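Local coordinates for protein aminofutalosine deaminase (Helicobacter pylori, PDB 7LKK) that deaminates aminofutalosine in the menaquinone pathway, as a metal-dependent hydrolase of the amidohydrolase family that probably also converts adenosine to inosine, at residues A21-L26 with V33-G38; S128-V133 with L336-E341; L145-P150 with Q185-A190; T220-S225 with T271-N276. All blocks are in the same frame, centred on the assembly; numbering follows the deposited sequence. Where two conformers were deposited one is given.

Contact 1: A21-L26 with V33-G38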
# COMPACT_ATOMS: atom_id res chain seq x y z
N ALA A 21 -12.30 -7.71 -25.02
CA ALA A 21 -12.58 -6.75 -23.97
C ALA A 21 -12.33 -5.35 -24.50
O ALA A 21 -11.66 -5.16 -25.52
CB ALA A 21 -11.73 -7.01 -22.72
N SER A 22 -12.88 -4.36 -23.79
CA SER A 22 -12.71 -2.96 -24.20
C SER A 22 -11.24 -2.57 -24.22
O SER A 22 -10.84 -1.72 -25.03
CB SER A 22 -13.49 -2.04 -23.26
OG SER A 22 -14.86 -2.40 -23.21
N LEU A 23 -10.44 -3.15 -23.34
CA LEU A 23 -9.01 -2.89 -23.28
C LEU A 23 -8.28 -4.21 -23.19
O LEU A 23 -8.68 -5.10 -22.43
CB LEU A 23 -8.66 -2.01 -22.07
CG LEU A 23 -9.23 -0.59 -22.09
CD1 LEU A 23 -9.26 0.00 -20.69
CD2 LEU A 23 -8.43 0.30 -23.03
N VAL A 24 -7.21 -4.36 -23.98
CA VAL A 24 -6.37 -5.55 -23.97
C VAL A 24 -4.94 -5.11 -23.74
O VAL A 24 -4.42 -4.26 -24.46
CB VAL A 24 -6.49 -6.34 -25.29
CG1 VAL A 24 -5.54 -7.54 -25.27
CG2 VAL A 24 -7.92 -6.80 -25.51
N PHE A 25 -4.30 -5.68 -22.72
CA PHE A 25 -2.90 -5.43 -22.42
C PHE A 25 -2.08 -6.57 -23.02
O PHE A 25 -2.17 -7.71 -22.56
CB PHE A 25 -2.65 -5.33 -20.92
CG PHE A 25 -3.36 -4.18 -20.25
CD1 PHE A 25 -3.93 -3.16 -21.00
CD2 PHE A 25 -3.45 -4.12 -18.87
CE1 PHE A 25 -4.59 -2.11 -20.38
CE2 PHE A 25 -4.10 -3.07 -18.25
CZ PHE A 25 -4.67 -2.06 -19.00
N LEU A 26 -1.30 -6.27 -24.06
CA LEU A 26 -0.49 -7.31 -24.69
C LEU A 26 0.67 -7.74 -23.81
O LEU A 26 1.10 -8.90 -23.87
CB LEU A 26 0.04 -6.82 -26.04
CG LEU A 26 -0.96 -6.63 -27.17
CD1 LEU A 26 -0.22 -6.53 -28.50
CD2 LEU A 26 -1.96 -7.78 -27.20
N VAL A 33 -1.29 -1.27 -25.48
CA VAL A 33 -2.68 -1.27 -25.04
C VAL A 33 -3.56 -1.13 -26.27
O VAL A 33 -3.38 -0.20 -27.06
CB VAL A 33 -2.97 -0.15 -24.03
CG1 VAL A 33 -4.44 -0.13 -23.67
CG2 VAL A 33 -2.11 -0.32 -22.78
N LEU A 34 -4.51 -2.05 -26.42
CA LEU A 34 -5.38 -2.09 -27.59
C LEU A 34 -6.83 -2.03 -27.15
O LEU A 34 -7.20 -2.59 -26.11
CB LEU A 34 -5.12 -3.35 -28.42
CG LEU A 34 -3.72 -3.43 -29.02
CD1 LEU A 34 -3.44 -4.82 -29.58
CD2 LEU A 34 -3.54 -2.36 -30.09
N GLU A 35 -7.65 -1.34 -27.94
CA GLU A 35 -9.06 -1.14 -27.62
C GLU A 35 -9.92 -2.07 -28.46
O GLU A 35 -9.68 -2.24 -29.66
CB GLU A 35 -9.46 0.32 -27.86
CG GLU A 35 -8.68 1.31 -27.01
CD GLU A 35 -9.11 2.75 -27.23
OE1 GLU A 35 -9.46 3.10 -28.38
OE2 GLU A 35 -9.11 3.52 -26.25
N ASP A 36 -10.93 -2.66 -27.82
CA ASP A 36 -11.90 -3.54 -28.48
C ASP A 36 -11.22 -4.66 -29.25
O ASP A 36 -11.62 -5.01 -30.36
CB ASP A 36 -12.83 -2.74 -29.40
CG ASP A 36 -13.69 -1.75 -28.63
OD1 ASP A 36 -14.03 -2.03 -27.47
OD2 ASP A 36 -14.04 -0.70 -29.21
N TYR A 37 -10.18 -5.24 -28.66
CA TYR A 37 -9.45 -6.33 -29.29
C TYR A 37 -9.88 -7.67 -28.70
O TYR A 37 -10.49 -7.74 -27.63
CB TYR A 37 -7.94 -6.14 -29.12
CG TYR A 37 -7.24 -5.72 -30.40
CD1 TYR A 37 -7.55 -4.52 -31.02
CD2 TYR A 37 -6.28 -6.53 -30.99
CE1 TYR A 37 -6.91 -4.13 -32.18
CE2 TYR A 37 -5.64 -6.15 -32.15
CZ TYR A 37 -5.96 -4.95 -32.75
OH TYR A 37 -5.33 -4.56 -33.91
N GLY A 38 -9.53 -8.74 -29.42
CA GLY A 38 -9.95 -10.07 -29.04
C GLY A 38 -8.83 -11.07 -29.29
O GLY A 38 -7.83 -10.76 -29.94
O HOH W 1 -15.86 -1.05 -25.56

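Contact 2: S128-V133 with L336-E341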
# COMPACT_ATOMS: atom_id res chain seq x y z
N SER A 128 -6.45 -13.39 -7.58
CA SER A 128 -5.67 -12.21 -7.91
C SER A 128 -5.23 -12.17 -9.37
O SER A 128 -4.56 -11.21 -9.77
CB SER A 128 -4.43 -12.12 -7.00
OG SER A 128 -3.68 -10.95 -7.26
N GLY A 129 -5.58 -13.18 -10.16
CA GLY A 129 -5.16 -13.26 -11.54
C GLY A 129 -3.85 -13.97 -11.79
O GLY A 129 -3.35 -13.94 -12.92
N VAL A 130 -3.28 -14.60 -10.77
CA VAL A 130 -1.99 -15.28 -10.90
C VAL A 130 -2.22 -16.67 -11.49
O VAL A 130 -3.02 -17.45 -10.97
CB VAL A 130 -1.28 -15.37 -9.54
CG1 VAL A 130 0.02 -16.15 -9.67
CG2 VAL A 130 -1.02 -13.98 -8.98
N GLY A 131 -1.51 -16.97 -12.57
CA GLY A 131 -1.61 -18.27 -13.21
C GLY A 131 -0.40 -19.15 -13.00
O GLY A 131 -0.48 -20.37 -13.15
N SER A 132 0.74 -18.54 -12.67
CA SER A 132 2.00 -19.26 -12.52
C SER A 132 2.72 -18.76 -11.28
O SER A 132 2.69 -17.56 -10.98
CB SER A 132 2.90 -19.09 -13.75
OG SER A 132 2.20 -19.38 -14.95
N VAL A 133 3.36 -19.67 -10.55
CA VAL A 133 4.03 -19.34 -9.30
C VAL A 133 5.42 -19.95 -9.28
O VAL A 133 5.62 -21.08 -9.72
CB VAL A 133 3.22 -19.81 -8.07
CG1 VAL A 133 1.95 -18.98 -7.91
CG2 VAL A 133 2.87 -21.30 -8.18
N LEU A 336 -1.09 -12.16 -0.12
CA LEU A 336 -0.50 -12.85 -1.25
C LEU A 336 -1.17 -12.49 -2.57
O LEU A 336 -0.85 -13.08 -3.60
CB LEU A 336 -0.54 -14.37 -1.03
CG LEU A 336 0.39 -14.91 0.05
CD1 LEU A 336 0.56 -16.41 -0.09
CD2 LEU A 336 1.74 -14.21 0.02
N SER A 337 -2.09 -11.54 -2.55
CA SER A 337 -2.61 -10.97 -3.78
C SER A 337 -1.50 -10.22 -4.50
O SER A 337 -0.92 -9.28 -3.94
CB SER A 337 -3.78 -10.04 -3.49
OG SER A 337 -4.04 -9.18 -4.59
N LEU A 338 -1.18 -10.64 -5.73
CA LEU A 338 -0.16 -9.93 -6.49
C LEU A 338 -0.60 -8.51 -6.81
O LEU A 338 0.24 -7.61 -6.92
CB LEU A 338 0.18 -10.68 -7.78
CG LEU A 338 1.44 -10.19 -8.50
CD1 LEU A 338 2.65 -10.21 -7.57
CD2 LEU A 338 1.72 -11.01 -9.75
N LEU A 339 -1.91 -8.28 -6.93
CA LEU A 339 -2.41 -6.93 -7.16
C LEU A 339 -2.12 -6.02 -5.97
O LEU A 339 -1.76 -4.85 -6.15
CB LEU A 339 -3.91 -6.97 -7.46
CG LEU A 339 -4.28 -7.63 -8.80
CD1 LEU A 339 -5.76 -7.96 -8.85
CD2 LEU A 339 -3.89 -6.73 -9.96
N ASP A 340 -2.27 -6.54 -4.75
CA ASP A 340 -1.87 -5.79 -3.57
C ASP A 340 -0.38 -5.48 -3.60
O ASP A 340 0.04 -4.37 -3.26
CB ASP A 340 -2.23 -6.56 -2.30
CG ASP A 340 -3.72 -6.59 -2.02
OD1 ASP A 340 -4.47 -5.89 -2.73
OD2 ASP A 340 -4.14 -7.31 -1.09
N GLU A 341 0.43 -6.46 -4.00
CA GLU A 341 1.88 -6.25 -4.07
C GLU A 341 2.23 -5.19 -5.10
O GLU A 341 3.15 -4.39 -4.89
CB GLU A 341 2.58 -7.57 -4.41
CG GLU A 341 4.07 -7.58 -4.09
CD GLU A 341 4.34 -7.53 -2.61
OE1 GLU A 341 3.49 -7.99 -1.82
OE2 GLU A 341 5.42 -7.03 -2.21

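Contact 3: L145-P150 with Q185-A190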
# COMPACT_ATOMS: atom_id res chain seq x y z
N LEU A 145 -0.73 -29.93 -2.78
CA LEU A 145 -1.84 -29.01 -3.06
C LEU A 145 -1.60 -28.25 -4.36
O LEU A 145 -2.54 -28.02 -5.13
CB LEU A 145 -2.02 -28.05 -1.89
CG LEU A 145 -2.56 -28.69 -0.61
CD1 LEU A 145 -2.58 -27.69 0.53
CD2 LEU A 145 -3.96 -29.25 -0.85
N LEU A 146 -0.35 -27.86 -4.62
CA LEU A 146 -0.02 -27.19 -5.88
C LEU A 146 -0.36 -28.06 -7.08
O LEU A 146 -0.92 -27.58 -8.07
CB LEU A 146 1.46 -26.81 -5.89
CG LEU A 146 1.87 -25.53 -5.16
CD1 LEU A 146 3.36 -25.30 -5.28
CD2 LEU A 146 1.09 -24.33 -5.70
N LYS A 147 -0.00 -29.35 -7.02
CA LYS A 147 -0.22 -30.23 -8.17
C LYS A 147 -1.70 -30.35 -8.54
O LYS A 147 -2.05 -30.31 -9.72
CB LYS A 147 0.38 -31.61 -7.89
CG LYS A 147 1.90 -31.65 -8.00
CD LYS A 147 2.39 -33.07 -8.27
CE LYS A 147 1.79 -33.62 -9.55
NZ LYS A 147 2.51 -34.83 -10.04
N GLU A 148 -2.58 -30.51 -7.55
CA GLU A 148 -4.00 -30.59 -7.87
C GLU A 148 -4.67 -29.22 -7.97
O GLU A 148 -5.89 -29.15 -8.09
CB GLU A 148 -4.76 -31.49 -6.90
CG GLU A 148 -4.27 -31.57 -5.48
CD GLU A 148 -5.16 -32.49 -4.65
OE1 GLU A 148 -6.31 -32.11 -4.37
OE2 GLU A 148 -4.71 -33.61 -4.32
N SER A 149 -3.89 -28.14 -7.92
CA SER A 149 -4.41 -26.84 -8.29
C SER A 149 -4.19 -26.61 -9.78
O SER A 149 -3.36 -27.26 -10.40
CB SER A 149 -3.70 -25.75 -7.48
OG SER A 149 -2.44 -25.43 -8.05
N PRO A 150 -4.96 -25.70 -10.39
CA PRO A 150 -4.72 -25.39 -11.81
C PRO A 150 -3.51 -24.50 -12.06
O PRO A 150 -3.23 -24.19 -13.22
CB PRO A 150 -6.02 -24.67 -12.22
CG PRO A 150 -6.55 -24.09 -10.97
CD PRO A 150 -6.16 -25.04 -9.86
N GLN A 185 3.21 -31.57 -16.82
CA GLN A 185 3.04 -30.39 -17.66
C GLN A 185 2.77 -29.13 -16.85
O GLN A 185 2.91 -28.03 -17.38
CB GLN A 185 1.89 -30.62 -18.65
CG GLN A 185 2.24 -31.58 -19.77
CD GLN A 185 1.01 -32.17 -20.43
OE1 GLN A 185 0.09 -31.45 -20.80
NE2 GLN A 185 1.00 -33.49 -20.58
N LYS A 186 2.39 -29.27 -15.58
CA LYS A 186 2.11 -28.13 -14.71
C LYS A 186 3.14 -27.94 -13.61
O LYS A 186 3.08 -26.92 -12.90
CB LYS A 186 0.72 -28.27 -14.07
CG LYS A 186 -0.43 -28.13 -15.05
CD LYS A 186 -1.64 -27.50 -14.39
CE LYS A 186 -2.29 -28.45 -13.40
NZ LYS A 186 -3.11 -29.48 -14.10
N LEU A 187 4.07 -28.87 -13.43
CA LEU A 187 5.05 -28.79 -12.35
C LEU A 187 6.45 -28.94 -12.92
O LEU A 187 6.77 -29.97 -13.52
CB LEU A 187 4.79 -29.87 -11.29
CG LEU A 187 5.74 -29.81 -10.09
CD1 LEU A 187 5.77 -28.41 -9.52
CD2 LEU A 187 5.35 -30.82 -9.02
N LYS A 188 7.27 -27.92 -12.74
CA LYS A 188 8.68 -27.95 -13.09
C LYS A 188 9.51 -27.93 -11.81
O LYS A 188 9.27 -27.10 -10.93
CB LYS A 188 9.05 -26.77 -13.99
CG LYS A 188 10.55 -26.63 -14.24
CD LYS A 188 10.84 -25.86 -15.52
CE LYS A 188 10.18 -24.49 -15.52
NZ LYS A 188 10.40 -23.75 -16.79
N ALA A 189 10.47 -28.84 -11.72
CA ALA A 189 11.35 -28.90 -10.55
C ALA A 189 12.54 -27.98 -10.74
O ALA A 189 13.14 -27.94 -11.82
CB ALA A 189 11.82 -30.34 -10.31
N ALA A 190 12.89 -27.25 -9.69
CA ALA A 190 14.01 -26.32 -9.71
C ALA A 190 14.69 -26.36 -8.35
O ALA A 190 14.25 -27.06 -7.43
CB ALA A 190 13.54 -24.91 -10.07

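Contact 4: T220-S225 with T271-N276. With FE (Fe (III) ion), chain E; MCF ((8R)-3-(5-S-methyl-5-thio-beta-D-ribofuranosyl)-3,6,7,8-tetrahydroimidazo[4,5-d][1,3]diazepin-8-ol), chain J.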
# COMPACT_ATOMS: atom_id res chain seq x y z
N THR A 220 17.97 -17.52 -5.61
CA THR A 220 18.73 -17.23 -4.40
C THR A 220 18.33 -15.86 -3.87
O THR A 220 17.95 -14.97 -4.64
CB THR A 220 20.25 -17.28 -4.67
OG1 THR A 220 20.96 -17.10 -3.44
CG2 THR A 220 20.67 -16.21 -5.67
N HIS A 221 18.40 -15.71 -2.55
CA HIS A 221 18.26 -14.42 -1.90
C HIS A 221 19.62 -13.74 -1.88
O HIS A 221 20.62 -14.35 -1.48
CB HIS A 221 17.72 -14.57 -0.48
CG HIS A 221 16.40 -15.27 -0.41
ND1 HIS A 221 16.28 -16.61 -0.12
CD2 HIS A 221 15.13 -14.81 -0.59
CE1 HIS A 221 15.00 -16.95 -0.12
NE2 HIS A 221 14.29 -15.88 -0.41
N PHE A 222 19.67 -12.47 -2.29
CA PHE A 222 20.95 -11.78 -2.45
C PHE A 222 20.87 -10.38 -1.87
O PHE A 222 20.02 -9.59 -2.29
CB PHE A 222 21.36 -11.72 -3.93
CG PHE A 222 22.75 -11.23 -4.14
CD1 PHE A 222 23.83 -11.90 -3.59
CD2 PHE A 222 22.99 -10.09 -4.89
CE1 PHE A 222 25.12 -11.44 -3.78
CE2 PHE A 222 24.28 -9.63 -5.09
CZ PHE A 222 25.34 -10.30 -4.53
N LEU A 223 21.76 -10.09 -0.91
CA LEU A 223 21.97 -8.75 -0.35
C LEU A 223 20.64 -8.07 -0.01
O LEU A 223 20.31 -6.99 -0.49
CB LEU A 223 22.82 -7.90 -1.30
CG LEU A 223 24.21 -8.50 -1.56
CD1 LEU A 223 25.12 -7.53 -2.32
CD2 LEU A 223 24.87 -8.93 -0.26
N GLU A 224 19.89 -8.75 0.86
CA GLU A 224 18.58 -8.31 1.31
C GLU A 224 18.65 -7.34 2.49
O GLU A 224 17.64 -6.69 2.80
CB GLU A 224 17.74 -9.54 1.68
CG GLU A 224 16.29 -9.28 2.00
CD GLU A 224 15.55 -10.55 2.34
OE1 GLU A 224 16.19 -11.62 2.38
OE2 GLU A 224 14.32 -10.48 2.56
N SER A 225 19.80 -7.22 3.14
CA SER A 225 19.89 -6.41 4.34
C SER A 225 21.27 -5.78 4.44
O SER A 225 22.23 -6.23 3.80
CB SER A 225 19.61 -7.23 5.60
OG SER A 225 20.59 -8.24 5.79
N THR A 271 19.58 -17.97 -13.27
CA THR A 271 19.41 -17.82 -11.83
C THR A 271 18.60 -16.58 -11.50
O THR A 271 18.89 -15.49 -12.00
CB THR A 271 20.77 -17.75 -11.12
OG1 THR A 271 21.50 -18.95 -11.36
CG2 THR A 271 20.58 -17.58 -9.62
N LEU A 272 17.58 -16.75 -10.66
CA LEU A 272 16.81 -15.64 -10.12
C LEU A 272 17.51 -15.09 -8.88
O LEU A 272 17.83 -15.85 -7.95
CB LEU A 272 15.39 -16.07 -9.77
CG LEU A 272 14.34 -16.24 -10.87
CD1 LEU A 272 14.69 -17.38 -11.81
CD2 LEU A 272 12.97 -16.46 -10.26
N PHE A 273 17.74 -13.78 -8.86
CA PHE A 273 18.32 -13.09 -7.71
C PHE A 273 17.22 -12.24 -7.08
O PHE A 273 16.69 -11.33 -7.72
CB PHE A 273 19.50 -12.22 -8.13
CG PHE A 273 20.77 -12.99 -8.34
CD1 PHE A 273 21.00 -13.67 -9.52
CD2 PHE A 273 21.74 -13.03 -7.35
CE1 PHE A 273 22.17 -14.38 -9.72
CE2 PHE A 273 22.91 -13.74 -7.54
CZ PHE A 273 23.12 -14.41 -8.72
N VAL A 274 16.88 -12.55 -5.83
CA VAL A 274 15.75 -11.95 -5.14
C VAL A 274 16.24 -10.86 -4.19
O VAL A 274 17.28 -11.00 -3.54
CB VAL A 274 14.94 -13.02 -4.38
CG1 VAL A 274 13.68 -12.42 -3.77
CG2 VAL A 274 14.59 -14.17 -5.30
N HIS A 275 15.47 -9.76 -4.13
CA HIS A 275 15.66 -8.61 -3.23
C HIS A 275 16.71 -7.64 -3.77
O HIS A 275 16.36 -6.70 -4.49
CB HIS A 275 15.99 -9.09 -1.81
CG HIS A 275 14.96 -10.00 -1.23
ND1 HIS A 275 13.63 -9.64 -1.13
CD2 HIS A 275 15.05 -11.26 -0.74
CE1 HIS A 275 12.95 -10.64 -0.59
NE2 HIS A 275 13.79 -11.63 -0.34
N ASN A 276 17.98 -7.83 -3.40
CA ASN A 276 19.13 -7.14 -3.98
C ASN A 276 19.23 -5.66 -3.63
O ASN A 276 20.03 -4.94 -4.25
CB ASN A 276 19.16 -7.24 -5.52
CG ASN A 276 18.82 -8.63 -6.02
OD1 ASN A 276 19.65 -9.54 -5.98
ND2 ASN A 276 17.60 -8.79 -6.53
FE FE E . 11.97 -15.47 -0.17
O8 MCF J . 12.77 -14.29 1.17
C8 MCF J . 12.12 -14.03 2.39
C7 MCF J . 12.96 -13.18 3.34
N6 MCF J . 14.37 -13.45 3.16
C5 MCF J . 14.84 -14.82 3.15
N4 MCF J . 14.01 -16.01 3.30
C10 MCF J . 12.56 -16.24 3.53
C9 MCF J . 11.63 -15.32 3.09
N1 MCF J . 10.43 -15.78 3.42
C2 MCF J . 10.56 -16.96 4.03
N3 MCF J . 11.86 -17.24 4.08
C1S MCF J . 12.40 -18.48 4.72
C2S MCF J . 13.53 -19.16 3.91
O2S MCF J . 13.02 -19.97 2.94
O4S MCF J . 12.94 -18.20 5.84
C4S MCF J . 14.05 -19.35 6.11
C3S MCF J . 14.23 -19.98 4.98
O3S MCF J . 13.60 -21.35 5.07
C5S MCF J . 15.34 -18.71 6.58
S5S MCF J . 16.23 -19.85 7.67
C6S MCF J . 17.97 -19.36 7.77

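Contact 1: A21-L26 with V33-G38
Two backbone bonds between Val24 and Leu34 set the register of this antiparallel pairing: Val24 N donates to Leu34 O at 2.8 Å, and Leu34 N returns a bond to Val24 O at 3.0 Å. Both donors lie in the plane of the carbonyl they address. The non-hydrogen-bonded pairs Leu23-Glu35 and Phe25-Val33 lie on either side of it. Past Glu35 the ladder loses its regularity. Asp36 N still reaches Ser22 O at 2.9 Å, but from 59° above the carbonyl plane, and Ser22 OG, hydrogen-bonded to Asn68 N, also shares a water with Asp36 OD1. Both chains turn a corner here, at Ser22 and at Glu35-Asp36.

On one face, Val33 lies alongside Phe25, pointing the same way, with Val33 CG2 3.8 Å from Phe25 CD1; its other methyl, CG1, anti to the backbone N, meets Phe25 CE1 and Leu23 CD2. On the other face, Val24 CG2 abuts Tyr37 CB at 3.7 Å, the two side chains crossing at about a right angle. Leu34 CD1 meets Leu26 CD1 and also covers one face of the Tyr37 ring near its rim.

The hairpin of strands 23-25 and 33-34 is continued by strand 69-80, which bonds to the backbone of Leu23 and Phe25. Helix 401-408 packs on Leu23, Phe25 and Val33 through Ala401 and Ile402, while Phe65 of strand 62-66 touches Ser22 and Asp36 at the corner.

Contact 2: S128-V133 with L336-E341
A helix N-terminus meets the turn that leads into a strand of the amidohydrolase barrel. Helix 338-348 starts at Ser337, its N-cap residue, and the facing turn, at Ser128 and Gly129, ends the preceding helix in a Schellman motif, Gly129 having positive phi (90°).

Ser128 carries the polar part of the contact. With OG anti to its backbone N (chi1 -178°), the hydroxyl reaches the first turn of helix 338-348 and accepts a bond from Leu339 N at 3.2 Å, nearly straight at 163° about the hydrogen. The same oxygen lies 2.9 Å from Leu338 N. Ser337 OG, also anti to its own N, takes the classical capping bond from Asp340 N at 3.2 Å. Two serine oxygens, one from each segment, thus receive successive amides of the first turn, Leu339 N and Asp340 N, where the helix dipole would favour acceptors.

Apolar contact flanks this grip: Val130 CG2 meets Leu338 CB at 3.7 Å, the side chains crossing at about a right angle. Leu339 CD1 lies 3.6 Å from Ser128 O, covering a buried oxygen with no polar partner in the model.

Strand 69-80 runs next to both segments: Phe75 touches Val130, Leu338 and Leu339, and its backbone bonds to Gly129 and Gly131. Helix 115-127 covers another side, with Gln125 against Val130 and Leu336.

Contact 3: L145-P150 with Q185-A190
Lys186, Lys147 and Leu187 bury the most surface, and they meet without any hydrogen bond between the segments. The side chain of Lys186 leaves its backbone toward 145-150 and is bent at chi2, chi3 and chi4. This folded course lays its CE 3.4 Å from Ser149 O and its CD 3.9 Å from Pro150 O, so it is the methylene part that meets the carbonyls of the chain leaving the helix.

Beside it, Leu187 has CG anti to its backbone N (chi1 -177°), which brings CD2 to the aliphatic stem of Lys147: CD2 is 3.7 Å from Lys147 CG and 3.8 Å from Lys147 CD. The two side chains cross at about a right angle. Lys147 then bends at chi3, and its NZ is hydrogen-bonded to Leu182 O, with Asp184 OD2 a long, weak ionic partner.

At the helix end Leu146 O accepts from Ser149 N at 3.0 Å and, in the conformer given, from Ser149 OG at 2.6 Å, on a lone pair; together they help to hold the turn. Ser149 OG is also hydrogen-bonded to Leu151 N. Strand 152-159 lies next to 187-193, its Ala153 and Val155 touching Leu187. An outer-layer helix thus packs against the N-terminal start of inner strand 187-193, as in the TIM-barrel, (beta/alpha)8-type fold of amidohydrolases.

Contact 4: T220-S225 with T271-N276
Two neighbouring parallel strands, 218-222 and 269-275, bring their C-terminal ends to the metal and inhibitor site of this amidohydrolase (TIM-type) barrel. Thr220 N donates to Leu272 O, Val274 N to Thr220 O (2.9 Å) and Phe222 N to Val274 O, the alternating pattern of parallel strands. Beyond them the bond from Asn276 N to Phe222 O is weak.

On the side away from the inhibitor, Thr220 CG2 sits over one face of the Phe273 ring, 4.0 Å from its centroid, and the edge of Phe273 turns to the face of Phe222 with planes at 84°, a T-shaped pair. Asn276 ND2 bonds to Phe273 O, whereas its OD1, buried at the edge of the Phe222 ring, has no partner in the model.

Toward the site, His221 NE2 binds the iron at 2.4 Å; His79, His81 and Asp328 belong to the same metal site. Its ND1 bonds to His194 O, which fixes the ring's rotation, and MCF C5 lies over one ring face. Glu224, extended with CG anti to its N, stacks its carboxylate on His275, planes 13° apart, with Val274 CG1 over the opposite face of that imidazole. Glu224 OE1 accepts from MCF N6 at 2.7 Å. MCF O8, 2.0 Å from the iron, is gripped a second time: His275 NE2 donates to it at 3.2 Å and 171°, nearly straight, with O8 in the plane of the imidazole.

From the N terminus, contact 1 closes first, a short hairpin whose strand 23-25 pairs with strand 69-80 and so reaches the barrel from the N-terminal region. Contact 2 opens next and closes the longest loop, with 202 residues between its segments, joining the start of strand 130-137 to helix 338-348. Contacts 3 and 4 are both nested inside it, in series: 145-150 returns to strand 187-193, and then 220-225 pairs with 271-276 after 45 intervening residues. Strands 187-193 and 218-222 are neighbours, so contacts 3 and 4 share one run of parallel strands although their centres are about 24 Å apart. Contact 4 supplies His221 to the metal site; the nearest atoms of contacts 2 and 4 are about 8 Å apart.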